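Local coordinates for TTHB210-like domain-containing protein (Thermus thermophilus, PDB 3VG8) that is of unknown function but forms a homodecamer and is controlled by the sigma-E/anti-sigma-E regulatory system, at residues L42-F47 against Q106-L111; I76-M81 against E98-S103; P50-N55 against V90-Y95. The protein carries 1 engineered substitution. One frame throughout, in Å; residues are numbered along the deposited sequence.

Contact 1 of 3, residues L42-F47 against Q106-L111; sequences LVKVVF and QERKVL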
loop_
_atom_site.group_PDB
_atom_site.type_symbol
_atom_site.label_atom_id
_atom_site.label_comp_id
_atom_site.label_asym_id
_atom_site.label_seq_id
_atom_site.Cartn_x
_atom_site.Cartn_y
_atom_site.Cartn_z
ATOM N N LEU F 42 20.840 -26.518 3.651
ATOM C CA LEU F 42 21.341 -25.984 4.912
ATOM C C LEU F 42 20.884 -24.523 5.047
ATOM O O LEU F 42 21.208 -23.675 4.217
ATOM C CB LEU F 42 22.860 -26.046 4.949
ATOM C CG LEU F 42 23.521 -25.416 6.184
ATOM C CD1 LEU F 42 23.092 -26.150 7.447
ATOM C CD2 LEU F 42 25.055 -25.477 6.014
ATOM N N VAL F 43 20.134 -24.250 6.106
ATOM C CA VAL F 43 19.587 -22.921 6.378
ATOM C C VAL F 43 20.466 -22.078 7.306
ATOM O O VAL F 43 20.636 -20.864 7.096
ATOM C CB VAL F 43 18.168 -23.057 7.011
ATOM C CG1 VAL F 43 17.573 -21.693 7.325
ATOM C CG2 VAL F 43 17.249 -23.783 6.030
ATOM N N LYS F 44 21.029 -22.714 8.326
ATOM C CA LYS F 44 21.852 -21.978 9.282
ATOM C C LYS F 44 22.761 -22.840 10.129
ATOM O O LYS F 44 22.550 -24.033 10.259
ATOM C CB LYS F 44 20.979 -21.111 10.197
ATOM C CG LYS F 44 19.954 -21.862 11.067
ATOM C CD LYS F 44 19.154 -20.851 11.915
ATOM C CE LYS F 44 17.921 -21.436 12.587
ATOM N NZ LYS F 44 17.082 -20.377 13.260
ATOM N N VAL F 45 23.772 -22.184 10.695
ATOM C CA VAL F 45 24.802 -22.771 11.538
ATOM C C VAL F 45 24.627 -22.144 12.929
ATOM O O VAL F 45 24.753 -20.924 13.094
ATOM C CB VAL F 45 26.171 -22.407 10.954
ATOM C CG1 VAL F 45 27.282 -22.957 11.811
ATOM C CG2 VAL F 45 26.257 -22.955 9.540
ATOM N N VAL F 46 24.341 -22.973 13.930
ATOM C CA VAL F 46 24.059 -22.466 15.271
ATOM C C VAL F 46 25.051 -22.845 16.387
ATOM O O VAL F 46 25.227 -24.019 16.678
ATOM C CB VAL F 46 22.643 -22.932 15.705
ATOM C CG1 VAL F 46 22.269 -22.347 17.053
ATOM C CG2 VAL F 46 21.619 -22.537 14.658
ATOM N N PHE F 47 25.695 -21.847 16.990
ATOM C CA PHE F 47 26.613 -22.081 18.112
ATOM C C PHE F 47 25.826 -21.876 19.408
ATOM O O PHE F 47 25.052 -20.930 19.526
ATOM C CB PHE F 47 27.787 -21.093 18.087
ATOM C CG PHE F 47 28.679 -21.261 16.911
ATOM C CD1 PHE F 47 28.413 -20.603 15.720
ATOM C CD2 PHE F 47 29.758 -22.141 16.965
ATOM C CE1 PHE F 47 29.202 -20.822 14.603
ATOM C CE2 PHE F 47 30.548 -22.362 15.853
ATOM C CZ PHE F 47 30.269 -21.701 14.672
ATOM N N GLN F 106 13.150 -15.582 4.447
ATOM C CA GLN F 106 13.249 -16.933 3.900
ATOM C C GLN F 106 13.488 -17.939 5.034
ATOM O O GLN F 106 12.971 -19.044 5.006
ATOM C CB GLN F 106 14.414 -17.048 2.907
ATOM C CG GLN F 106 14.051 -16.805 1.451
ATOM C CD GLN F 106 12.906 -17.689 0.970
ATOM O OE1 GLN F 106 12.995 -18.921 0.989
ATOM N NE2 GLN F 106 11.822 -17.058 0.532
ATOM N N GLU F 107 14.293 -17.546 6.019
ATOM C CA GLU F 107 14.600 -18.426 7.140
ATOM C C GLU F 107 13.316 -18.791 7.870
ATOM O O GLU F 107 13.054 -19.967 8.128
ATOM C CB GLU F 107 15.587 -17.733 8.097
ATOM C CG GLU F 107 16.055 -18.559 9.284
ATOM C CD GLU F 107 15.130 -18.426 10.489
ATOM O OE1 GLU F 107 14.537 -17.343 10.674
ATOM O OE2 GLU F 107 15.007 -19.396 11.259
ATOM N N ARG F 108 12.507 -17.785 8.188
ATOM C CA ARG F 108 11.252 -18.037 8.888
ATOM C C ARG F 108 10.298 -18.858 8.017
ATOM O O ARG F 108 9.561 -19.692 8.518
ATOM C CB ARG F 108 10.604 -16.707 9.306
ATOM C CG ARG F 108 11.304 -16.024 10.503
ATOM C CD ARG F 108 11.041 -16.782 11.820
ATOM N NE ARG F 108 12.015 -17.835 12.062
ATOM C CZ ARG F 108 12.035 -18.621 13.134
ATOM N NH1 ARG F 108 11.117 -18.482 14.090
ATOM N NH2 ARG F 108 12.984 -19.556 13.248
ATOM N N LYS F 109 10.339 -18.648 6.708
ATOM C CA LYS F 109 9.476 -19.407 5.817
ATOM C C LYS F 109 9.892 -20.865 5.676
ATOM O O LYS F 109 9.074 -21.764 5.871
ATOM C CB LYS F 109 9.436 -18.775 4.426
ATOM C CG LYS F 109 8.682 -19.620 3.391
ATOM C CD LYS F 109 8.740 -19.002 1.989
ATOM C CE LYS F 109 7.904 -19.796 0.989
ATOM N NZ LYS F 109 8.128 -19.345 -0.417
ATOM N N VAL F 110 11.159 -21.120 5.356
ATOM C CA VAL F 110 11.570 -22.505 5.166
ATOM C C VAL F 110 11.705 -23.326 6.438
ATOM O O VAL F 110 11.673 -24.558 6.388
ATOM C CB VAL F 110 12.860 -22.607 4.294
ATOM C CG1 VAL F 110 12.620 -21.849 2.954
ATOM C CG2 VAL F 110 14.081 -22.056 5.039
ATOM N N LEU F 111 11.824 -22.671 7.588
ATOM C CA LEU F 111 11.900 -23.437 8.830
ATOM C C LEU F 111 10.530 -23.432 9.502
ATOM O O LEU F 111 10.356 -24.011 10.569
ATOM C CB LEU F 111 12.977 -22.874 9.770
ATOM C CG LEU F 111 14.403 -23.007 9.218
ATOM C CD1 LEU F 111 15.408 -22.511 10.248
ATOM C CD2 LEU F 111 14.681 -24.454 8.863
#

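Contact 2 of 3, residues I76-M81 against E98-S103; sequences IDHVNM and ELVLVS. Engineered in segment 76-81: M81 (natural residue Leu).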
loop_
_atom_site.group_PDB
_atom_site.type_symbol
_atom_site.label_atom_id
_atom_site.label_comp_id
_atom_site.label_asym_id
_atom_site.label_seq_id
_atom_site.Cartn_x
_atom_site.Cartn_y
_atom_site.Cartn_z
ATOM N N ILE F 76 26.770 -15.647 3.384
ATOM C CA ILE F 76 26.240 -15.603 4.728
ATOM C C ILE F 76 25.314 -14.409 4.564
ATOM O O ILE F 76 25.727 -13.368 4.060
ATOM C CB ILE F 76 27.328 -15.302 5.783
ATOM C CG1 ILE F 76 28.449 -16.337 5.685
ATOM C CG2 ILE F 76 26.731 -15.361 7.189
ATOM C CD1 ILE F 76 28.030 -17.737 6.091
ATOM N N ASP F 77 24.055 -14.552 4.941
ATOM C CA ASP F 77 23.137 -13.433 4.789
ATOM C C ASP F 77 23.073 -12.534 6.027
ATOM O O ASP F 77 23.118 -11.299 5.931
ATOM C CB ASP F 77 21.743 -13.956 4.441
ATOM C CG ASP F 77 20.746 -12.840 4.234
ATOM O OD1 ASP F 77 20.197 -12.304 5.219
ATOM O OD2 ASP F 77 20.528 -12.494 3.077
ATOM N N HIS F 78 22.965 -13.150 7.194
ATOM C CA HIS F 78 22.898 -12.387 8.420
ATOM C C HIS F 78 23.166 -13.237 9.646
ATOM O O HIS F 78 23.316 -14.459 9.568
ATOM C CB HIS F 78 21.524 -11.720 8.562
ATOM C CG HIS F 78 20.389 -12.683 8.654
ATOM N ND1 HIS F 78 19.855 -13.310 7.547
ATOM C CD2 HIS F 78 19.687 -13.136 9.721
ATOM C CE1 HIS F 78 18.869 -14.105 7.929
ATOM N NE2 HIS F 78 18.748 -14.020 9.242
ATOM N N VAL F 79 23.207 -12.564 10.783
ATOM C CA VAL F 79 23.451 -13.210 12.060
ATOM C C VAL F 79 22.314 -12.944 13.043
ATOM O O VAL F 79 21.693 -11.888 13.014
ATOM C CB VAL F 79 24.790 -12.706 12.671
ATOM C CG1 VAL F 79 24.942 -13.171 14.116
ATOM C CG2 VAL F 79 25.940 -13.219 11.842
ATOM N N ASN F 80 22.017 -13.928 13.884
ATOM C CA ASN F 80 21.007 -13.755 14.920
ATOM C C ASN F 80 21.697 -14.173 16.204
ATOM O O ASN F 80 22.593 -15.025 16.181
ATOM C CB ASN F 80 19.808 -14.718 14.788
ATOM C CG ASN F 80 18.998 -14.521 13.531
ATOM O OD1 ASN F 80 18.821 -13.404 13.020
ATOM N ND2 ASN F 80 18.464 -15.625 13.034
HETATM N N MSE F 81 21.249 -13.613 17.319
HETATM C CA MSE F 81 21.748 -14.006 18.629
HETATM C C MSE F 81 20.474 -14.031 19.442
HETATM O O MSE F 81 19.960 -12.982 19.819
HETATM C CB MSE F 81 22.745 -12.983 19.169
HETATM C CG MSE F 81 24.015 -12.938 18.341
HETATM SE SE MSE F 81 25.309 -11.696 19.094
HETATM C CE MSE F 81 26.152 -11.106 17.456
ATOM N N GLU F 98 23.658 -17.634 15.604
ATOM C CA GLU F 98 23.323 -18.214 14.327
ATOM C C GLU F 98 23.878 -17.491 13.097
ATOM O O GLU F 98 23.759 -16.272 12.964
ATOM C CB GLU F 98 21.789 -18.302 14.215
ATOM C CG GLU F 98 21.054 -18.539 15.536
ATOM C CD GLU F 98 19.580 -18.913 15.336
ATOM O OE1 GLU F 98 18.874 -18.224 14.566
ATOM O OE2 GLU F 98 19.131 -19.902 15.956
ATOM N N LEU F 99 24.489 -18.274 12.220
ATOM C CA LEU F 99 25.021 -17.790 10.948
ATOM C C LEU F 99 23.969 -18.285 9.946
ATOM O O LEU F 99 23.912 -19.473 9.648
ATOM C CB LEU F 99 26.383 -18.435 10.667
ATOM C CG LEU F 99 27.590 -17.706 11.266
ATOM C CD1 LEU F 99 27.415 -17.574 12.764
ATOM C CD2 LEU F 99 28.881 -18.455 10.927
ATOM N N VAL F 100 23.141 -17.371 9.447
ATOM C CA VAL F 100 22.042 -17.713 8.548
ATOM C C VAL F 100 22.411 -17.522 7.084
ATOM O O VAL F 100 22.861 -16.475 6.686
ATOM C CB VAL F 100 20.775 -16.889 8.921
ATOM C CG1 VAL F 100 19.547 -17.461 8.211
ATOM C CG2 VAL F 100 20.572 -16.914 10.455
ATOM N N LEU F 101 22.199 -18.556 6.287
ATOM C CA LEU F 101 22.597 -18.539 4.894
ATOM C C LEU F 101 21.551 -18.088 3.879
ATOM O O LEU F 101 21.772 -18.215 2.679
ATOM C CB LEU F 101 23.140 -19.926 4.535
ATOM C CG LEU F 101 23.906 -20.563 5.715
ATOM C CD1 LEU F 101 24.448 -21.921 5.299
ATOM C CD2 LEU F 101 25.058 -19.652 6.162
ATOM N N VAL F 102 20.420 -17.582 4.371
ATOM C CA VAL F 102 19.341 -17.050 3.533
ATOM C C VAL F 102 18.754 -15.818 4.264
ATOM O O VAL F 102 19.015 -15.608 5.451
ATOM C CB VAL F 102 18.207 -18.078 3.328
ATOM C CG1 VAL F 102 18.685 -19.237 2.481
ATOM C CG2 VAL F 102 17.726 -18.584 4.689
ATOM N N SER F 103 17.950 -15.024 3.568
ATOM C CA SER F 103 17.345 -13.828 4.163
ATOM C C SER F 103 16.529 -14.206 5.395
ATOM O O SER F 103 16.049 -15.339 5.509
ATOM C CB SER F 103 16.412 -13.150 3.154
ATOM O OG SER F 103 15.212 -13.907 3.012
#

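Contact 3 of 3, residues P50-N55 against V90-Y95; sequences PLKKLN and VSEPHY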
loop_
_atom_site.group_PDB
_atom_site.type_symbol
_atom_site.label_atom_id
_atom_site.label_comp_id
_atom_site.label_asym_id
_atom_site.label_seq_id
_atom_site.Cartn_x
_atom_site.Cartn_y
_atom_site.Cartn_z
ATOM N N PRO F 50 26.615 -20.741 26.928
ATOM C CA PRO F 50 25.939 -20.399 28.185
ATOM C C PRO F 50 26.280 -18.957 28.520
ATOM O O PRO F 50 27.430 -18.535 28.363
ATOM C CB PRO F 50 26.550 -21.370 29.211
ATOM C CG PRO F 50 27.278 -22.421 28.368
ATOM C CD PRO F 50 27.759 -21.633 27.173
ATOM N N LEU F 51 25.280 -18.206 28.950
ATOM C CA LEU F 51 25.459 -16.811 29.310
ATOM C C LEU F 51 26.507 -16.683 30.420
ATOM O O LEU F 51 27.353 -15.774 30.406
ATOM C CB LEU F 51 24.121 -16.227 29.791
ATOM C CG LEU F 51 24.119 -14.760 30.259
ATOM C CD1 LEU F 51 24.615 -13.850 29.156
ATOM C CD2 LEU F 51 22.717 -14.367 30.681
ATOM N N LYS F 52 26.464 -17.600 31.379
ATOM C CA LYS F 52 27.415 -17.550 32.482
ATOM C C LYS F 52 28.865 -17.554 32.009
ATOM O O LYS F 52 29.696 -16.866 32.595
ATOM C CB LYS F 52 27.200 -18.711 33.455
ATOM C CG LYS F 52 28.086 -18.577 34.708
ATOM C CD LYS F 52 27.812 -19.649 35.740
ATOM C CE LYS F 52 28.343 -20.993 35.280
ATOM N NZ LYS F 52 27.997 -22.078 36.239
ATOM N N LYS F 53 29.169 -18.336 30.972
ATOM C CA LYS F 53 30.529 -18.398 30.446
ATOM C C LYS F 53 30.925 -17.028 29.886
ATOM O O LYS F 53 32.092 -16.631 29.976
ATOM C CB LYS F 53 30.663 -19.444 29.330
ATOM C CG LYS F 53 30.308 -20.885 29.705
ATOM C CD LYS F 53 31.105 -21.406 30.889
ATOM C CE LYS F 53 32.586 -21.578 30.575
ATOM N NZ LYS F 53 32.835 -22.710 29.651
ATOM N N LEU F 54 29.957 -16.310 29.308
ATOM C CA LEU F 54 30.233 -14.987 28.750
ATOM C C LEU F 54 30.506 -14.012 29.900
ATOM O O LEU F 54 31.374 -13.144 29.806
ATOM C CB LEU F 54 29.044 -14.485 27.907
ATOM C CG LEU F 54 28.619 -15.358 26.726
ATOM C CD1 LEU F 54 27.501 -14.652 25.927
ATOM C CD2 LEU F 54 29.831 -15.619 25.834
ATOM N N ASN F 55 29.758 -14.146 30.985
ATOM C CA ASN F 55 29.976 -13.270 32.123
ATOM C C ASN F 55 31.297 -13.567 32.856
ATOM O O ASN F 55 31.845 -12.695 33.531
ATOM C CB ASN F 55 28.786 -13.348 33.081
ATOM C CG ASN F 55 27.531 -12.757 32.481
ATOM O OD1 ASN F 55 27.583 -11.754 31.757
ATOM N ND2 ASN F 55 26.390 -13.354 32.794
ATOM N N VAL F 90 17.125 -27.376 29.529
ATOM C CA VAL F 90 18.173 -26.353 29.537
ATOM C C VAL F 90 18.224 -25.762 30.957
ATOM O O VAL F 90 17.361 -24.973 31.342
ATOM C CB VAL F 90 17.870 -25.246 28.489
ATOM C CG1 VAL F 90 18.989 -24.211 28.465
ATOM C CG2 VAL F 90 17.738 -25.867 27.117
ATOM N N SER F 91 19.234 -26.162 31.727
ATOM C CA SER F 91 19.393 -25.729 33.118
ATOM C C SER F 91 19.846 -24.300 33.402
ATOM O O SER F 91 19.791 -23.869 34.546
ATOM C CB SER F 91 20.348 -26.667 33.835
ATOM O OG SER F 91 21.600 -26.694 33.174
ATOM N N GLU F 92 20.311 -23.569 32.390
ATOM C CA GLU F 92 20.746 -22.191 32.610
ATOM C C GLU F 92 20.669 -21.396 31.311
ATOM O O GLU F 92 20.688 -21.970 30.219
ATOM C CB GLU F 92 22.185 -22.170 33.121
ATOM C CG GLU F 92 23.146 -22.785 32.140
ATOM C CD GLU F 92 24.581 -22.750 32.627
ATOM O OE1 GLU F 92 25.097 -21.650 32.916
ATOM O OE2 GLU F 92 25.194 -23.830 32.713
ATOM N N PRO F 93 20.618 -20.058 31.417
ATOM C CA PRO F 93 20.542 -19.191 30.238
ATOM C C PRO F 93 21.655 -19.447 29.235
ATOM O O PRO F 93 22.820 -19.614 29.598
ATOM C CB PRO F 93 20.616 -17.778 30.834
ATOM C CG PRO F 93 20.053 -17.949 32.218
ATOM C CD PRO F 93 20.690 -19.253 32.652
ATOM N N HIS F 94 21.271 -19.480 27.966
ATOM C CA HIS F 94 22.182 -19.685 26.846
ATOM C C HIS F 94 21.893 -18.651 25.753
ATOM O O HIS F 94 20.921 -17.895 25.828
ATOM C CB HIS F 94 21.970 -21.064 26.216
ATOM C CG HIS F 94 22.694 -22.168 26.907
ATOM N ND1 HIS F 94 22.361 -22.600 28.172
ATOM C CD2 HIS F 94 23.752 -22.916 26.517
ATOM C CE1 HIS F 94 23.187 -23.567 28.533
ATOM N NE2 HIS F 94 24.040 -23.777 27.549
ATOM N N TYR F 95 22.767 -18.615 24.753
ATOM C CA TYR F 95 22.565 -17.771 23.594
ATOM C C TYR F 95 22.855 -18.653 22.385
ATOM O O TYR F 95 23.761 -19.514 22.406
ATOM C CB TYR F 95 23.465 -16.528 23.604
ATOM C CG TYR F 95 22.684 -15.261 23.896
ATOM C CD1 TYR F 95 22.040 -14.546 22.872
ATOM C CD2 TYR F 95 22.518 -14.822 25.209
ATOM C CE1 TYR F 95 21.245 -13.417 23.167
ATOM C CE2 TYR F 95 21.745 -13.726 25.510
ATOM C CZ TYR F 95 21.105 -13.021 24.490
ATOM O OH TYR F 95 20.316 -11.941 24.833
HETATM O O HOH W 1 24.330 -19.405 32.022
#

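Contact 1 of 3, residues L42-F47 against Q106-L111
K44 meets E107 through a salt bridge and V43 meets V110 and L111 through methyl groups. K44 NZ donates to E107 OE2 at 3.0 Å, from above the carboxylate plane. With K44 CG between the backbone N and the carbonyl carbon (chi1 61°), the extended chain passes L111, its CE 3.6 Å from L111 CD1. V43 splits its branches between two partners. Its CG2 lies 3.7 Å from V110 CG2, and the two side chains pass alongside, pointing opposite ways. Its CG1 meets L111 CD1, tip to tip.

Next to this shell, R108 grips E107 side-on with two nitrogens. R108 NH2 donates to E107 OE2 at 2.8 Å along the syn lone pair, in the guanidinium plane. R108 NE donates to E107 OE1 at 2.9 Å, with the oxygen tilted from the guanidinium plane. OE2 therefore accepts from both R108 and K44. R108 NH1 also forms a salt bridge to D24 of the third subunit.

V43 and K44 both face A35 in a classic beta bulge, which lets two successive side chains start toward helix 104-110. The strand and helix segments cross at 107°, with axes 9.5 Å apart.

K44 NZ and R108 NH2 are like charges 4.2 Å apart. The shared carboxylate of E107 probably offsets their repulsion, so this buried network ties the sheet, the helix and a subunit interface together.

Contact 2 of 3, residues I76-M81 against E98-S103
V100 O is gripped by the successive backbone N-H groups of D77 and H78, where the chain enters strand 78-84. D77 N donates to V100 O at 2.9 Å. H78 N adds a weak bond. D77 and H78 thus both face V100, which is a classic beta bulge. Beyond it the hairpin with strand 94-100 is regular. H78 and V100 form a hydrogen-bonded pair, V79 and L99 a non-hydrogen-bonded pair, and N80 and E98 a hydrogen-bonded pair. V79 and the engineered M81 also pair with an antiparallel strand of the second subunit, so the sheet continues into that subunit.

With CG set between the backbone N and the carbonyl carbon (chi1 63°), the H78 ring is carried over the V100 side chain. V100 CB lies 3.7 Å from the ring centroid, a CH-pi contact over one face, offset toward the rim. V102 O lies at the ring edge, 2.9 Å from H78 CE1. H78 ND1 donates to D77 OD1 at 2.6 Å, on the anti side of the carboxylate, and this holds the ring's rotation. D77 OD2 reaches R69 of the second subunit in a salt bridge. An alanine in place of H78 would probably leave D77 OD1 without this donor and open a gap over V100.

Two residues on, N80 ND2 donates to E98 OE1 at 3.0 Å, in the amide plane and on the anti lone pair. The same oxygen takes a salt bridge from K44. N80 OD1 accepts from D62 N of the second subunit.

At the loop end of the hairpin, I76 CD1 packs 3.5 Å from L101 CD2. The carboxylate of D77 and the amide of N80 are each bonded both within the chain and to the second subunit. The R69 charge is likely to help keep D77 ionised.

Contact 3 of 3, residues P50-N55 against V90-Y95
This is a surface contact where helix 51-55 begins, at the end of strand 42-50, against the start of strand 94-100. These are neighbouring antiparallel strands of the sheet. P50 is the last residue of its strand and the N-cap of the helix. It pairs with H94 as an antiparallel non-hydrogen-bonded pair.

One direct backbone bond, a bridging water and side-chain packing make the join. L51 N donates to P93 O at 2.9 Å, with the donor above the carbonyl plane. A water accepts from K52 N at 2.9 Å and donates to P93 O and to E92 OE1. The first two N-H groups of the helix are served by the strand segment, one directly and one through the water.

P50 lies over the H94 ring. P50 CA is 3.8 Å from the ring centroid, a CH-pi contact over one face, offset toward the rim. P50 CG reaches H94 NE2 at 3.6 Å. L51 and P93 meet at their CB atoms, 4.0 Å apart.

E92 CG sits between the backbone N and the carbonyl carbon (chi1 61°), and the extended chain beyond it brings OE1 beside P50 CB. K52 crosses E92 at about a right angle, and K52 CB lies 3.7 Å from E92 OE1. The opposite charges stay beyond salt-bridge range, with K52 NZ 4.4 Å from E92 OE1.

On the helix, L54 and N55 each meet their counterparts in the second subunit, so the helix also belongs to an interface. Y95 OH bonds to H58 O of that subunit.

The rotation of the H94 ring is probably set by its ND1, which donates to E92 O at 2.7 Å, the oxygen in the ring plane and ND1 above the carbonyl plane.

All three contacts reach one antiparallel sheet, in which strand 94-100 lies between strands 42-50 and 78-84. Contacts 1 and 2 have centres about 8 Å apart and are joined by the strands themselves. V45 O and L99 N are 2.8 Å apart, and V43 O and L101 N 2.9 Å, both probable hydrogen bonds. Contact 3 lies farther along the sheet, its centre about 22 Å from that of contact 1 and 21 Å from that of contact 2. It touches contact 2 where M81 O, of an engineered residue, packs 3.6 Å from Y95 CE1. Contacts 2 and 3 both meet the second subunit.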